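Side-chain contacts in transcriptional regulator Tm0710 (Thermotoga maritima, PDB 2A61), which probably binds DNA as a dimer through a winged helix-turn-helix domain and so regulates transcription, as other MarR-family proteins do: residues A[29-34]-A[98-103]; A[36-41]-A[75-80]; A[51-56]-A[62-67]. All coordinates share one frame; numbering follows the deposited sequence.

Contact 1: residues A[29-34]-A[98-103]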
loop_
_atom_site.group_PDB
_atom_site.type_symbol
_atom_site.label_atom_id
_atom_site.label_comp_id
_atom_site.label_asym_id
_atom_site.label_seq_id
_atom_site.Cartn_x
_atom_site.Cartn_y
_atom_site.Cartn_z
ATOM N N PHE A 29 13.862 13.381 1.465
ATOM C CA PHE A 29 13.155 14.284 2.381
ATOM C C PHE A 29 13.302 13.916 3.835
ATOM O O PHE A 29 12.929 14.678 4.698
ATOM C CB PHE A 29 11.669 14.312 2.002
ATOM C CG PHE A 29 11.424 14.902 0.657
ATOM C CD1 PHE A 29 11.291 14.091 -0.452
ATOM C CD2 PHE A 29 11.385 16.303 0.494
ATOM C CE1 PHE A 29 11.112 14.636 -1.733
ATOM C CE2 PHE A 29 11.182 16.891 -0.786
ATOM C CZ PHE A 29 11.051 16.058 -1.903
ATOM N N GLY A 30 13.804 12.720 4.110
ATOM C CA GLY A 30 13.752 12.161 5.459
ATOM C C GLY A 30 12.371 11.801 5.965
ATOM O O GLY A 30 12.166 11.759 7.213
ATOM N N ILE A 31 11.423 11.555 5.035
ATOM C CA ILE A 31 10.012 11.209 5.425
ATOM C C ILE A 31 9.825 9.707 5.592
ATOM O O ILE A 31 10.236 8.923 4.742
ATOM C CB ILE A 31 8.985 11.865 4.438
ATOM C CG1 ILE A 31 9.141 13.402 4.566
ATOM C CG2 ILE A 31 7.512 11.383 4.667
ATOM C CD1 ILE A 31 8.512 14.187 3.439
ATOM N N THR A 32 9.270 9.286 6.721
ATOM C CA THR A 32 9.156 7.848 6.968
ATOM C C THR A 32 7.890 7.310 6.256
ATOM O O THR A 32 6.989 8.094 5.895
ATOM C CB THR A 32 9.065 7.514 8.480
ATOM O OG1 THR A 32 7.750 7.859 8.954
ATOM C CG2 THR A 32 10.171 8.271 9.344
ATOM N N PRO A 33 7.814 5.973 6.036
ATOM C CA PRO A 33 6.574 5.363 5.444
ATOM C C PRO A 33 5.226 5.776 6.102
ATOM O O PRO A 33 4.249 6.084 5.384
ATOM C CB PRO A 33 6.828 3.858 5.589
ATOM C CG PRO A 33 8.374 3.758 5.521
ATOM C CD PRO A 33 8.931 4.994 6.196
ATOM N N ALA A 34 5.169 5.776 7.437
ATOM C CA ALA A 34 3.967 6.157 8.141
ATOM C C ALA A 34 3.686 7.642 7.969
ATOM O O ALA A 34 2.525 8.038 7.793
ATOM C CB ALA A 34 4.068 5.803 9.611
ATOM N N GLU A 98 2.678 18.857 -0.780
ATOM C CA GLU A 98 2.220 18.429 -2.102
ATOM C C GLU A 98 3.378 18.046 -2.999
ATOM O O GLU A 98 3.280 17.059 -3.720
ATOM C CB GLU A 98 1.392 19.512 -2.792
ATOM C CG GLU A 98 0.018 19.692 -2.173
ATOM C CD GLU A 98 -0.836 20.708 -2.941
ATOM O OE1 GLU A 98 -0.336 21.801 -3.234
ATOM O OE2 GLU A 98 -1.997 20.387 -3.222
ATOM N N GLU A 99 4.460 18.821 -2.942
ATOM C CA GLU A 99 5.628 18.583 -3.796
ATOM C C GLU A 99 6.203 17.191 -3.549
ATOM O O GLU A 99 6.760 16.600 -4.435
ATOM C CB GLU A 99 6.720 19.649 -3.571
ATOM C CG GLU A 99 6.369 20.997 -4.189
ATOM C CD GLU A 99 7.149 22.183 -3.616
ATOM O OE1 GLU A 99 7.980 22.015 -2.682
ATOM O OE2 GLU A 99 6.923 23.307 -4.132
ATOM N N VAL A 100 6.111 16.716 -2.322
ATOM C CA VAL A 100 6.610 15.393 -1.956
ATOM C C VAL A 100 5.772 14.351 -2.763
ATOM O O VAL A 100 6.343 13.553 -3.488
ATOM C CB VAL A 100 6.455 15.114 -0.452
ATOM C CG1 VAL A 100 6.876 13.645 -0.141
ATOM C CG2 VAL A 100 7.252 16.117 0.414
ATOM N N ILE A 101 4.430 14.397 -2.656
ATOM C CA ILE A 101 3.576 13.478 -3.415
ATOM C C ILE A 101 3.850 13.582 -4.918
ATOM O O ILE A 101 3.973 12.561 -5.603
ATOM C CB ILE A 101 2.047 13.675 -3.071
ATOM C CG1 ILE A 101 1.716 12.985 -1.741
ATOM C CG2 ILE A 101 1.159 12.976 -4.081
ATOM C CD1 ILE A 101 2.097 13.764 -0.563
ATOM N N GLU A 102 3.975 14.823 -5.420
ATOM C CA GLU A 102 4.268 15.054 -6.844
ATOM C C GLU A 102 5.595 14.427 -7.297
ATOM O O GLU A 102 5.701 13.945 -8.420
ATOM C CB GLU A 102 4.305 16.560 -7.123
ATOM C CG GLU A 102 2.922 17.212 -6.997
ATOM C CD GLU A 102 2.907 18.727 -7.144
ATOM O OE1 GLU A 102 3.990 19.406 -7.179
ATOM O OE2 GLU A 102 1.779 19.242 -7.208
ATOM N N LYS A 103 6.617 14.495 -6.442
ATOM C CA LYS A 103 7.921 13.831 -6.711
ATOM C C LYS A 103 7.853 12.305 -6.673
ATOM O O LYS A 103 8.525 11.630 -7.453
ATOM C CB LYS A 103 9.001 14.371 -5.774
ATOM C CG LYS A 103 9.570 15.725 -6.281
ATOM C CD LYS A 103 10.584 16.403 -5.332
ATOM C CE LYS A 103 10.884 17.842 -5.810
ATOM N NZ LYS A 103 11.494 18.695 -4.721
#

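Contact 2: residues A[36-41]-A[75-80]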
loop_
_atom_site.group_PDB
_atom_site.type_symbol
_atom_site.label_atom_id
_atom_site.label_comp_id
_atom_site.label_asym_id
_atom_site.label_seq_id
_atom_site.Cartn_x
_atom_site.Cartn_y
_atom_site.Cartn_z
ATOM N N PHE A 36 4.577 9.413 5.315
ATOM C CA PHE A 36 4.100 9.550 3.945
ATOM C C PHE A 36 2.636 9.103 3.768
ATOM O O PHE A 36 1.876 9.723 3.029
ATOM C CB PHE A 36 4.994 8.737 2.983
ATOM C CG PHE A 36 4.567 8.824 1.556
ATOM C CD1 PHE A 36 4.647 10.030 0.868
ATOM C CD2 PHE A 36 4.097 7.703 0.885
ATOM C CE1 PHE A 36 4.236 10.107 -0.472
ATOM C CE2 PHE A 36 3.692 7.791 -0.444
ATOM C CZ PHE A 36 3.768 8.995 -1.100
ATOM N N ASP A 37 2.264 8.024 4.449
ATOM C CA ASP A 37 0.877 7.543 4.437
ATOM C C ASP A 37 -0.119 8.618 4.954
ATOM O O ASP A 37 -1.226 8.746 4.414
ATOM C CB ASP A 37 0.738 6.285 5.279
ATOM C CG ASP A 37 1.328 5.037 4.617
ATOM O OD1 ASP A 37 1.387 4.922 3.358
ATOM O OD2 ASP A 37 1.761 4.164 5.409
ATOM N N ILE A 38 0.268 9.355 6.002
ATOM C CA ILE A 38 -0.511 10.528 6.446
ATOM C C ILE A 38 -0.574 11.597 5.355
ATOM O O ILE A 38 -1.653 12.124 5.054
ATOM C CB ILE A 38 0.080 11.173 7.714
ATOM C CG1 ILE A 38 -0.049 10.202 8.906
ATOM C CG2 ILE A 38 -0.519 12.544 7.951
ATOM C CD1 ILE A 38 0.767 10.638 10.084
ATOM N N LEU A 39 0.570 11.916 4.763
ATOM C CA LEU A 39 0.613 12.996 3.759
ATOM C C LEU A 39 -0.169 12.648 2.521
ATOM O O LEU A 39 -0.892 13.504 1.992
ATOM C CB LEU A 39 2.031 13.331 3.321
ATOM C CG LEU A 39 2.983 14.079 4.225
ATOM C CD1 LEU A 39 4.374 14.144 3.543
ATOM C CD2 LEU A 39 2.444 15.480 4.483
ATOM N N GLN A 40 -0.019 11.404 2.031
ATOM C CA GLN A 40 -0.737 10.997 0.822
ATOM C C GLN A 40 -2.243 10.851 1.002
ATOM O O GLN A 40 -2.982 11.164 0.090
ATOM C CB GLN A 40 -0.107 9.770 0.124
ATOM C CG GLN A 40 -0.331 8.469 0.771
ATOM C CD GLN A 40 0.020 7.286 -0.160
ATOM O OE1 GLN A 40 0.256 6.176 0.304
ATOM N NE2 GLN A 40 0.041 7.534 -1.468
ATOM N N LYS A 41 -2.676 10.425 2.187
ATOM C CA LYS A 41 -4.093 10.409 2.541
ATOM C C LYS A 41 -4.732 11.794 2.506
ATOM O O LYS A 41 -5.819 11.958 1.928
ATOM C CB LYS A 41 -4.285 9.778 3.908
ATOM C CG LYS A 41 -5.720 9.688 4.371
ATOM C CD LYS A 41 -6.671 8.988 3.350
ATOM C CE LYS A 41 -6.284 7.533 3.014
ATOM N NZ LYS A 41 -7.160 6.847 1.951
ATOM N N GLY A 75 7.270 21.740 7.839
ATOM C CA GLY A 75 6.527 22.480 6.814
ATOM C C GLY A 75 5.753 21.639 5.814
ATOM O O GLY A 75 5.406 22.151 4.748
ATOM N N TYR A 76 5.524 20.354 6.115
ATOM C CA TYR A 76 4.741 19.452 5.203
ATOM C C TYR A 76 3.221 19.418 5.449
ATOM O O TYR A 76 2.411 19.192 4.513
ATOM C CB TYR A 76 5.312 18.017 5.263
ATOM C CG TYR A 76 6.751 17.951 4.831
ATOM C CD1 TYR A 76 7.093 18.116 3.489
ATOM C CD2 TYR A 76 7.785 17.760 5.764
ATOM C CE1 TYR A 76 8.404 18.079 3.076
ATOM C CE2 TYR A 76 9.131 17.728 5.343
ATOM C CZ TYR A 76 9.413 17.883 4.000
ATOM O OH TYR A 76 10.700 17.882 3.529
ATOM N N LEU A 77 2.859 19.679 6.704
ATOM C CA LEU A 77 1.495 19.781 7.170
ATOM C C LEU A 77 1.290 21.103 7.911
ATOM O O LEU A 77 2.223 21.683 8.445
ATOM C CB LEU A 77 1.179 18.655 8.172
ATOM C CG LEU A 77 0.986 17.270 7.543
ATOM C CD1 LEU A 77 0.513 16.276 8.573
ATOM C CD2 LEU A 77 -0.018 17.339 6.438
ATOM N N THR A 78 0.053 21.537 7.963
ATOM C CA THR A 78 -0.359 22.599 8.882
ATOM C C THR A 78 -1.685 22.170 9.487
ATOM O O THR A 78 -2.064 20.978 9.378
ATOM C CB THR A 78 -0.309 24.018 8.222
ATOM O OG1 THR A 78 -0.504 25.016 9.221
ATOM C CG2 THR A 78 -1.334 24.206 7.084
ATOM N N ARG A 79 -2.396 23.114 10.099
ATOM C CA ARG A 79 -3.526 22.845 10.961
ATOM C C ARG A 79 -4.595 23.921 10.665
ATOM O O ARG A 79 -4.259 25.051 10.328
ATOM C CB ARG A 79 -3.004 23.098 12.363
ATOM C CG ARG A 79 -3.738 22.508 13.474
ATOM C CD ARG A 79 -2.852 22.742 14.675
ATOM N NE ARG A 79 -1.963 21.611 14.897
ATOM C CZ ARG A 79 -1.927 20.919 16.028
ATOM N NH1 ARG A 79 -2.700 21.262 17.044
ATOM N NH2 ARG A 79 -1.135 19.871 16.132
ATOM N N THR A 80 -5.866 23.555 10.812
ATOM C CA THR A 80 -6.981 24.490 10.762
ATOM C C THR A 80 -8.102 24.049 11.746
ATOM O O THR A 80 -8.323 22.850 11.963
ATOM C CB THR A 80 -7.469 24.702 9.288
ATOM O OG1 THR A 80 -8.430 25.765 9.239
ATOM C CG2 THR A 80 -8.052 23.395 8.701
#

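Contact 3: residues A[51-56]-A[62-67]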
loop_
_atom_site.group_PDB
_atom_site.type_symbol
_atom_site.label_atom_id
_atom_site.label_comp_id
_atom_site.label_asym_id
_atom_site.label_seq_id
_atom_site.Cartn_x
_atom_site.Cartn_y
_atom_site.Cartn_z
ATOM N N GLY A 51 -7.796 11.749 15.124
ATOM C CA GLY A 51 -8.437 10.443 15.263
ATOM C C GLY A 51 -8.579 9.638 13.987
ATOM O O GLY A 51 -8.415 8.436 14.029
ATOM N N GLU A 52 -8.911 10.289 12.862
ATOM C CA GLU A 52 -9.005 9.624 11.549
ATOM C C GLU A 52 -7.640 9.103 11.048
ATOM O O GLU A 52 -7.533 8.028 10.435
ATOM C CB GLU A 52 -9.586 10.599 10.519
ATOM C CG GLU A 52 -11.083 10.965 10.820
ATOM C CD GLU A 52 -11.679 12.073 9.932
ATOM O OE1 GLU A 52 -10.920 12.870 9.367
ATOM O OE2 GLU A 52 -12.942 12.191 9.855
ATOM N N LEU A 53 -6.585 9.859 11.305
ATOM C CA LEU A 53 -5.217 9.410 10.984
ATOM C C LEU A 53 -4.811 8.183 11.813
ATOM O O LEU A 53 -4.165 7.278 11.306
ATOM C CB LEU A 53 -4.213 10.556 11.178
ATOM C CG LEU A 53 -4.381 11.774 10.255
ATOM C CD1 LEU A 53 -3.304 12.887 10.607
ATOM C CD2 LEU A 53 -4.272 11.359 8.796
ATOM N N SER A 54 -5.205 8.164 13.086
ATOM C CA SER A 54 -4.977 7.021 13.981
ATOM C C SER A 54 -5.658 5.720 13.446
ATOM O O SER A 54 -5.056 4.635 13.407
ATOM C CB SER A 54 -5.478 7.397 15.395
ATOM O OG SER A 54 -5.528 6.252 16.177
ATOM N N VAL A 55 -6.902 5.865 12.982
ATOM C CA VAL A 55 -7.683 4.742 12.429
ATOM C C VAL A 55 -7.059 4.283 11.117
ATOM O O VAL A 55 -6.921 3.083 10.909
ATOM C CB VAL A 55 -9.196 5.103 12.275
ATOM C CG1 VAL A 55 -9.951 4.026 11.519
ATOM C CG2 VAL A 55 -9.845 5.325 13.676
ATOM N N LEU A 56 -6.687 5.235 10.258
ATOM C CA LEU A 56 -6.033 4.963 8.979
ATOM C C LEU A 56 -4.744 4.167 9.109
ATOM O O LEU A 56 -4.547 3.141 8.427
ATOM C CB LEU A 56 -5.712 6.293 8.240
ATOM C CG LEU A 56 -4.670 6.232 7.101
ATOM C CD1 LEU A 56 -5.287 5.733 5.736
ATOM C CD2 LEU A 56 -3.928 7.567 6.974
ATOM N N SER A 62 -0.938 8.786 20.376
ATOM C CA SER A 62 0.423 9.226 20.728
ATOM C C SER A 62 1.398 9.095 19.581
ATOM O O SER A 62 2.224 9.980 19.376
ATOM C CB SER A 62 0.997 8.488 21.959
ATOM O OG SER A 62 0.847 7.073 21.868
ATOM N N THR A 63 1.309 7.993 18.835
ATOM C CA THR A 63 2.179 7.786 17.681
ATOM C C THR A 63 1.874 8.833 16.591
ATOM O O THR A 63 2.771 9.489 16.053
ATOM C CB THR A 63 1.981 6.373 17.102
ATOM O OG1 THR A 63 2.211 5.385 18.104
ATOM C CG2 THR A 63 2.919 6.132 15.920
ATOM N N VAL A 64 0.586 8.986 16.282
ATOM C CA VAL A 64 0.142 9.973 15.308
ATOM C C VAL A 64 0.692 11.360 15.686
ATOM O O VAL A 64 1.224 12.058 14.870
ATOM C CB VAL A 64 -1.399 10.033 15.255
ATOM C CG1 VAL A 64 -1.832 11.173 14.342
ATOM C CG2 VAL A 64 -1.959 8.686 14.812
ATOM N N THR A 65 0.546 11.741 16.945
ATOM C CA THR A 65 1.018 13.028 17.429
ATOM C C THR A 65 2.465 13.204 17.115
ATOM O O THR A 65 2.841 14.242 16.627
ATOM C CB THR A 65 0.817 13.231 18.964
ATOM O OG1 THR A 65 -0.566 13.076 19.269
ATOM C CG2 THR A 65 1.252 14.638 19.381
ATOM N N GLY A 66 3.295 12.191 17.386
ATOM C CA GLY A 66 4.738 12.283 17.059
ATOM C C GLY A 66 5.050 12.459 15.577
ATOM O O GLY A 66 5.909 13.287 15.190
ATOM N N LEU A 67 4.361 11.674 14.741
ATOM C CA LEU A 67 4.497 11.769 13.301
ATOM C C LEU A 67 4.091 13.133 12.727
ATOM O O LEU A 67 4.775 13.653 11.878
ATOM C CB LEU A 67 3.702 10.633 12.582
ATOM C CG LEU A 67 4.022 9.166 12.966
ATOM C CD1 LEU A 67 2.935 8.219 12.469
ATOM C CD2 LEU A 67 5.419 8.751 12.385
#

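Contact 1: residues A[29-34]-A[98-103]
F29 and I31 make an apolar contact with V100 and K103 that joins the loop leading into helix 33-45 to the first turns of helix 95-119, where the winged helix-turn-helix domain of a MarR-type fold meets that long helix. It is partly buried: V100 and I31 lie inside, whereas K103 is exposed. The main element is a CH-pi contact, with V100 CG2 sitting 4.2 Å from the centroid of the F29 ring and only 12° off the ring normal, hence squarely over one face. K103 meets the same ring in a different way. Its extended chain crosses at about a right angle, and CD lies in the ring plane, 3.5 Å from F29 CZ, so the methylenes border the rim without stacking. CG of F29, anti to the carbonyl carbon (chi1 -65°), carries the ring over to helix 95-119, and chi2 of 96° turns its face to the valine. With an alanine here, V100 CG2 would probably lose the ring face over it and be left with the ring of Y76, while K103 CD would lose the edge it lies against. Y76 completes the cluster by touching F29, I31 and V100, and T32 OG1 hydrogen-bonds G58 O of the second subunit. I31 and V100 reach toward each other tip to tip; I31 CD1 meets both valine methyls, at 3.8 Å from V100 CG2 and 4.0 Å from V100 CG1.

Contact 2: residues A[36-41]-A[75-80]
Y76 O, which L39 CD2 approaches to 3.7 Å, shares the T94 hydroxyl with G75 O: OG1 hydrogen-bonds G75 O and, weakly, Y76 O. This junction belongs to the winged helix-turn-helix fold: helix 33-45 packs on the start of strand 77-82, the first strand of the beta wing. The chain arrives there from helix 61-73 through a Schellman motif at G75, whose positive phi ends the helix. All four touching residues are buried, and no hydrogen bond crosses between the segments. L39 and L77 carry the packing, L77 splitting its two methyls between L39 and I38. Its first torsion sets CG anti to the carbonyl carbon (chi1 -75°), directing the isobutyl group at the helix, where the methyls divide between successive residues: L77 CD2 is 3.7 Å from L39 CD2, the side chains crossing obliquely, while CD1 goes to I38, whose side chain it crosses at about a right angle. Y76 contributes differently. Its CB lies 3.9 Å from L39 CD2, but the ring leads away from helix 33-45 toward V100 on helix 95-119. A single methyl of L39 thus touches a carbonyl oxygen, a tyrosine CB and a leucine. At the other L77 methyl the meeting atoms are I38 CG2 and L77 CD1, 3.9 Å apart.

Contact 3: residues A[51-56]-A[62-67]
V64 overlaps L53 and S54 of helix 50-57, one methyl on the leucine CB and the other on the serine main chain. The two segments belong to the helix-turn-helix of the MarR domain, and helix 61-73 is probably the DNA-recognition helix, as in relatives of the family. The valine contributes 66 of the 115 Å² buried in the contact, so this is essentially one side chain set against a helix surface. Its torsion explains the split: CG1 stands anti to the backbone N (chi1 174°) and CG2 anti to the carbonyl carbon, so the methyls spread over neighbouring residues. V64 CG2 approaches the main chain itself, 3.5 Å from S54 CA and 3.7 Å from S54 N. A small residue suits such closeness, and the CA atoms of S54 and V64 are only 6.1 Å apart. V64 CG2 also lies 3.8 Å from S54 CB, whereas the serine hydroxyl is engaged elsewhere: OG, anti to the backbone N (chi1 168°), hydrogen-bonds V59 O in the turn between the helices. That bond ties the buried polar atom of helix 50-57 to the turn, and V64 touches V59 too, so turn and both helices meet around one spot. L53 offers only its base to V64; the rest of its side chain continues to I38 on helix 33-45 and V68 on helix 61-73, joining this pair to the packing of the three helices. Beside it, T63 OG1 hydrogen-bonds T63 OG1 of the second subunit, which brings the starts of the two helices 61-73 together at the dimer interface. On the L53 side the meeting is looser, with V64 CG1 4.0 Å from L53 CB.

Contacts 2 and 3 are wholly buried, whereas contact 1 grades from buried aliphatics to an exposed lysine. None has a hydrogen bond between its segments; they differ in their apolar partners: an aromatic face and edge in contact 1, branched methyls in contact 2, a methyl against helix backbone in contact 3. The 29-34 segment runs into helix 33-45, which contact 2 packs directly, and the two contacts meet through Y76, with V100 CG2 3.5 Å from Y76 CE1. Contact 2 joins contact 3 through I38, whose CG2 is 3.9 Å from L53 CD1. The centres of contacts 1 and 3 lie about 17 Å apart, yet the segments of both touch the second subunit, unlike those of contact 2.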